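Local coordinates for cytoplasmic export protein 1 (Saccharomyces cerevisiae, PDB 3VWA), which takes part in nuclear tRNA export at the nuclear pore complex, where it may collect tRNAs from export receptors and deliver aminoacylated tRNAs to the translation machinery, at residues Gln399-Ile404 / Arg422-Thr427; Ile442-Ser447 / Thr463-Ser468. All coordinates share one frame; numbering follows the deposited sequence.

Contact 1 of 2, residues Gln399-Ile404 / Arg422-Thr427; sequences QTLKTI and RFLAKT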
loop_
_atom_site.group_PDB
_atom_site.type_symbol
_atom_site.label_atom_id
_atom_site.label_comp_id
_atom_site.label_asym_id
_atom_site.label_seq_id
_atom_site.Cartn_x
_atom_site.Cartn_y
_atom_site.Cartn_z
ATOM N N GLN A 399 24.920 11.182 -0.418
ATOM C CA GLN A 399 23.811 10.243 -0.566
ATOM C C GLN A 399 23.322 10.129 -1.994
ATOM O O GLN A 399 22.941 9.029 -2.405
ATOM C CB GLN A 399 22.644 10.510 0.375
ATOM C CG GLN A 399 23.000 10.330 1.842
ATOM C CD GLN A 399 23.557 8.948 2.148
ATOM O OE1 GLN A 399 24.719 8.827 2.401
ATOM N NE2 GLN A 399 22.717 7.912 2.117
ATOM N N THR A 400 23.263 11.241 -2.737
ATOM C CA THR A 400 22.841 11.135 -4.129
ATOM C C THR A 400 23.831 10.160 -4.784
ATOM O O THR A 400 23.441 9.221 -5.436
ATOM C CB THR A 400 22.844 12.497 -4.853
ATOM O OG1 THR A 400 22.066 13.469 -4.121
ATOM C CG2 THR A 400 22.268 12.375 -6.231
ATOM N N LEU A 401 25.118 10.382 -4.561
ATOM C CA LEU A 401 26.142 9.565 -5.152
ATOM C C LEU A 401 25.937 8.085 -4.904
ATOM O O LEU A 401 25.901 7.299 -5.854
ATOM C CB LEU A 401 27.523 10.038 -4.729
ATOM C CG LEU A 401 28.728 9.173 -5.135
ATOM C CD1 LEU A 401 28.884 9.004 -6.662
ATOM C CD2 LEU A 401 29.933 9.866 -4.525
ATOM N N LYS A 402 25.735 7.717 -3.658
ATOM C CA LYS A 402 25.565 6.307 -3.274
ATOM C C LYS A 402 24.261 5.678 -3.794
ATOM O O LYS A 402 23.997 4.478 -3.609
ATOM C CB LYS A 402 25.471 6.210 -1.758
ATOM C CG LYS A 402 26.726 6.524 -0.975
ATOM C CD LYS A 402 26.544 5.958 0.427
ATOM C CE LYS A 402 27.737 6.282 1.325
ATOM N NZ LYS A 402 27.690 5.514 2.609
ATOM N N THR A 403 23.387 6.496 -4.345
ATOM C CA THR A 403 22.094 5.997 -4.780
ATOM C C THR A 403 22.116 5.729 -6.289
ATOM O O THR A 403 21.203 5.146 -6.801
ATOM C CB THR A 403 20.999 7.040 -4.385
ATOM O OG1 THR A 403 20.971 7.113 -2.957
ATOM C CG2 THR A 403 19.620 6.669 -4.856
ATOM N N ILE A 404 23.149 6.189 -6.992
ATOM C CA ILE A 404 23.206 6.121 -8.446
ATOM C C ILE A 404 23.072 4.692 -8.966
ATOM O O ILE A 404 22.352 4.456 -9.942
ATOM C CB ILE A 404 24.527 6.765 -8.977
ATOM C CG1 ILE A 404 24.408 8.294 -8.995
ATOM C CG2 ILE A 404 24.835 6.297 -10.391
ATOM C CD1 ILE A 404 25.736 9.023 -9.199
ATOM N N ARG A 422 30.295 12.454 -16.764
ATOM C CA ARG A 422 30.694 13.893 -16.624
ATOM C C ARG A 422 30.440 14.369 -15.202
ATOM O O ARG A 422 31.270 15.075 -14.623
ATOM C CB ARG A 422 29.988 14.829 -17.633
ATOM C CG ARG A 422 30.353 14.534 -19.105
ATOM C CD ARG A 422 29.478 15.340 -20.077
ATOM N NE ARG A 422 29.536 14.751 -21.430
ATOM C CZ ARG A 422 30.357 15.138 -22.417
ATOM N NH1 ARG A 422 31.224 16.094 -22.219
ATOM N NH2 ARG A 422 30.326 14.545 -23.606
ATOM N N PHE A 423 29.322 13.929 -14.619
ATOM C CA PHE A 423 29.034 14.212 -13.213
ATOM C C PHE A 423 30.080 13.551 -12.300
ATOM O O PHE A 423 30.569 14.172 -11.350
ATOM C CB PHE A 423 27.640 13.692 -12.826
ATOM C CG PHE A 423 26.487 14.534 -13.322
ATOM C CD1 PHE A 423 25.711 14.103 -14.422
ATOM C CD2 PHE A 423 26.146 15.718 -12.678
ATOM C CE1 PHE A 423 24.624 14.849 -14.902
ATOM C CE2 PHE A 423 25.069 16.491 -13.147
ATOM C CZ PHE A 423 24.305 16.066 -14.260
ATOM N N LEU A 424 30.399 12.290 -12.579
ATOM C CA LEU A 424 31.296 11.529 -11.704
ATOM C C LEU A 424 32.727 12.059 -11.768
ATOM O O LEU A 424 33.405 12.075 -10.764
ATOM C CB LEU A 424 31.252 10.019 -12.012
ATOM C CG LEU A 424 29.896 9.336 -11.746
ATOM C CD1 LEU A 424 29.747 8.009 -12.485
ATOM C CD2 LEU A 424 29.680 9.129 -10.247
ATOM N N ALA A 425 33.165 12.498 -12.942
ATOM C CA ALA A 425 34.456 13.148 -13.094
ATOM C C ALA A 425 34.556 14.377 -12.196
ATOM O O ALA A 425 35.625 14.666 -11.668
ATOM C CB ALA A 425 34.725 13.509 -14.546
ATOM N N LYS A 426 33.436 15.073 -11.990
ATOM C CA LYS A 426 33.432 16.199 -11.079
ATOM C C LYS A 426 33.460 15.779 -9.626
ATOM O O LYS A 426 34.253 16.275 -8.868
ATOM C CB LYS A 426 32.252 17.127 -11.333
ATOM C CG LYS A 426 32.518 18.487 -10.719
ATOM C CD LYS A 426 31.261 19.316 -10.513
ATOM C CE LYS A 426 31.471 20.400 -9.447
ATOM N NZ LYS A 426 30.131 20.689 -8.833
ATOM N N THR A 427 32.615 14.841 -9.230
ATOM C CA THR A 427 32.628 14.414 -7.842
ATOM C C THR A 427 33.933 13.715 -7.404
ATOM O O THR A 427 34.217 13.629 -6.249
ATOM C CB THR A 427 31.341 13.624 -7.464
ATOM O OG1 THR A 427 31.394 12.286 -8.000
ATOM C CG2 THR A 427 30.087 14.418 -7.999
#
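Leu401 and Ile404 meet Leu424 in a small, buried apolar contact between two helices of the HEAT-repeat part of the chain. Residues 399-404 lie in HEAT 1, on helix 394-407. Residues 422-427 lie on the next helix, 413-427. The two short segments run closer to antiparallel than to parallel, at 134°. Their axes stay 12.3 Å apart, so side chains alone bridge the gap.

One methyl, CD2 of Leu424, serves both partners. It lies 3.7 Å from CD1 of Leu401 and 4.1 Å from CD1 of Ile404. The chi1 of Leu401, 173°, sends its side chain toward helix 413-427, where CD1 is the branch that meets Leu424. Ile404 and Leu424 pass alongside each other in opposite directions. Leu401 also packs on Thr439 of helix 433-446, so a third helix covers this side.

Thr427 comes near the apolar group without bonding to it: its OG1 is 4.3 Å from Leu401 CD1. That buried hydroxyl is hydrogen-bonded to the hydroxyl of Thr439.

Contact 2 of 2, residues Ile442-Ser447 / Thr463-Ser468; sequences IISKIS and TAFTKS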
loop_
_atom_site.group_PDB
_atom_site.type_symbol
_atom_site.label_atom_id
_atom_site.label_comp_id
_atom_site.label_asym_id
_atom_site.label_seq_id
_atom_site.Cartn_x
_atom_site.Cartn_y
_atom_site.Cartn_z
ATOM N N ILE A 442 31.759 3.922 -7.056
ATOM C CA ILE A 442 30.562 3.956 -7.925
ATOM C C ILE A 442 30.931 3.790 -9.401
ATOM O O ILE A 442 30.199 3.109 -10.172
ATOM C CB ILE A 442 29.700 5.255 -7.722
ATOM C CG1 ILE A 442 29.061 5.351 -6.311
ATOM C CG2 ILE A 442 28.622 5.367 -8.754
ATOM C CD1 ILE A 442 28.503 4.007 -5.787
ATOM N N ILE A 443 32.019 4.454 -9.814
ATOM C CA ILE A 443 32.459 4.303 -11.185
ATOM C C ILE A 443 32.835 2.811 -11.496
ATOM O O ILE A 443 32.535 2.338 -12.578
ATOM C CB ILE A 443 33.670 5.185 -11.509
ATOM C CG1 ILE A 443 33.249 6.639 -11.508
ATOM C CG2 ILE A 443 34.313 4.733 -12.839
ATOM C CD1 ILE A 443 34.442 7.588 -11.509
ATOM N N SER A 444 33.506 2.115 -10.565
ATOM C CA SER A 444 33.834 0.714 -10.765
ATOM C C SER A 444 32.590 -0.097 -10.909
ATOM O O SER A 444 32.453 -0.907 -11.832
ATOM C CB SER A 444 34.584 0.179 -9.565
ATOM O OG SER A 444 35.760 0.897 -9.414
ATOM N N LYS A 445 31.652 0.176 -10.006
ATOM C CA LYS A 445 30.377 -0.481 -9.988
ATOM C C LYS A 445 29.657 -0.418 -11.329
ATOM O O LYS A 445 29.237 -1.459 -11.841
ATOM C CB LYS A 445 29.552 0.057 -8.822
ATOM C CG LYS A 445 28.361 -0.785 -8.438
ATOM C CD LYS A 445 27.946 -0.539 -6.986
ATOM C CE LYS A 445 26.530 -1.053 -6.795
ATOM N NZ LYS A 445 25.765 -0.430 -5.659
ATOM N N ILE A 446 29.545 0.771 -11.916
ATOM C CA ILE A 446 28.746 0.945 -13.107
ATOM C C ILE A 446 29.469 0.746 -14.448
ATOM O O ILE A 446 28.816 0.797 -15.463
ATOM C CB ILE A 446 28.077 2.368 -13.198
ATOM C CG1 ILE A 446 29.052 3.391 -13.783
ATOM C CG2 ILE A 446 27.434 2.778 -11.873
ATOM C CD1 ILE A 446 28.701 4.835 -13.476
ATOM N N SER A 447 30.788 0.577 -14.430
ATOM C CA SER A 447 31.631 0.470 -15.626
ATOM C C SER A 447 31.183 -0.554 -16.646
ATOM O O SER A 447 31.257 -0.299 -17.829
ATOM C CB SER A 447 33.043 0.133 -15.196
ATOM O OG SER A 447 33.109 -1.175 -14.604
ATOM N N THR A 463 41.659 5.502 -16.234
ATOM C CA THR A 463 41.672 6.953 -15.964
ATOM C C THR A 463 41.141 7.304 -14.544
ATOM O O THR A 463 41.685 8.160 -13.845
ATOM C CB THR A 463 40.808 7.739 -16.984
ATOM O OG1 THR A 463 41.160 7.388 -18.334
ATOM C CG2 THR A 463 40.967 9.257 -16.770
ATOM N N ALA A 464 40.041 6.687 -14.157
ATOM C CA ALA A 464 39.446 6.966 -12.862
ATOM C C ALA A 464 40.362 6.501 -11.731
ATOM O O ALA A 464 40.487 7.195 -10.710
ATOM C CB ALA A 464 38.078 6.290 -12.763
ATOM N N PHE A 465 40.992 5.331 -11.895
ATOM C CA PHE A 465 41.898 4.812 -10.860
ATOM C C PHE A 465 43.212 5.613 -10.742
ATOM O O PHE A 465 43.733 5.835 -9.653
ATOM C CB PHE A 465 42.245 3.348 -11.153
ATOM C CG PHE A 465 41.095 2.385 -11.001
ATOM C CD1 PHE A 465 40.188 2.496 -9.950
ATOM C CD2 PHE A 465 40.956 1.326 -11.877
ATOM C CE1 PHE A 465 39.139 1.580 -9.797
ATOM C CE2 PHE A 465 39.935 0.413 -11.714
ATOM C CZ PHE A 465 39.023 0.541 -10.677
ATOM N N THR A 466 43.764 6.021 -11.866
ATOM C CA THR A 466 44.956 6.892 -11.908
ATOM C C THR A 466 44.705 8.214 -11.156
ATOM O O THR A 466 45.516 8.619 -10.306
ATOM C CB THR A 466 45.287 7.208 -13.371
ATOM O OG1 THR A 466 45.661 5.998 -14.047
ATOM C CG2 THR A 466 46.407 8.254 -13.507
ATOM N N LYS A 467 43.563 8.850 -11.453
ATOM C CA LYS A 467 43.125 10.052 -10.725
ATOM C C LYS A 467 43.065 9.872 -9.208
ATOM O O LYS A 467 43.609 10.681 -8.472
ATOM C CB LYS A 467 41.771 10.536 -11.278
ATOM C CG LYS A 467 41.305 11.918 -10.839
ATOM C CD LYS A 467 42.389 12.965 -10.820
ATOM C CE LYS A 467 41.764 14.349 -10.943
ATOM N NZ LYS A 467 42.464 15.311 -10.058
ATOM N N SER A 468 42.444 8.798 -8.750
ATOM C CA SER A 468 42.231 8.580 -7.319
ATOM C C SER A 468 43.549 8.279 -6.598
ATOM O O SER A 468 43.711 8.626 -5.438
ATOM C CB SER A 468 41.246 7.427 -7.028
ATOM O OG SER A 468 40.048 7.628 -7.756
#
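Ile443 packs on Ala464, and beside them Ser444 meets the ring of Phe465. The contact joins helix 433-446 to helix 454-469, the next helix of the HEAT-repeat part. At its buried side, the CB of Ala464 faces two branches of Ile443. Both CG2 and CD1 of Ile443 stand 4.1 Å from it. The small methyl goes with a close backbone approach, the CA atoms of Ile443 and Ala464 being 7.7 Å apart. Leu424 of helix 413-427 also packs on Ile443.

The other side is more open, and Ser444 is partly exposed. Its OG comes to the edge of the Phe465 ring, near the ring plane, 3.5 Å from both CE1 and CZ. A chi1 of -61° turns this OG back along its own helix, where it is hydrogen-bonded to Val440 O while staying at the ring edge. The ring itself is buried and reaches on to Leu484 and Ser487 of helix 474-487.

No hydrogen bond links the two segments. Ile443 with Ala464 is apolar packing. Ser444 OG at the C-H edge of Phe465 is probably at most a weak electrostatic contact, since its hydrogen bond is with Val440 O.

Contact 1 comes first in the chain, and both its segments precede those of contact 2. Their centres are 11 Å apart. Four consecutive helices take part: 394-407 and 413-427 in contact 1, 433-446 and 454-469 in contact 2. Helix 433-446 fits against both helices of contact 1. Leu424 CD1 lies 3.5 Å from Ile446 CD1, and Leu401 CD1 lies 3.7 Å from Ile442 CG1. The apolar packing therefore continues from one contact into the next. This is the stacking of a HEAT-repeat solenoid, C-terminal to the kinase-like domain. Contact 1 starts in HEAT 1, and contact 2 lies between HEAT 1 and HEAT 2.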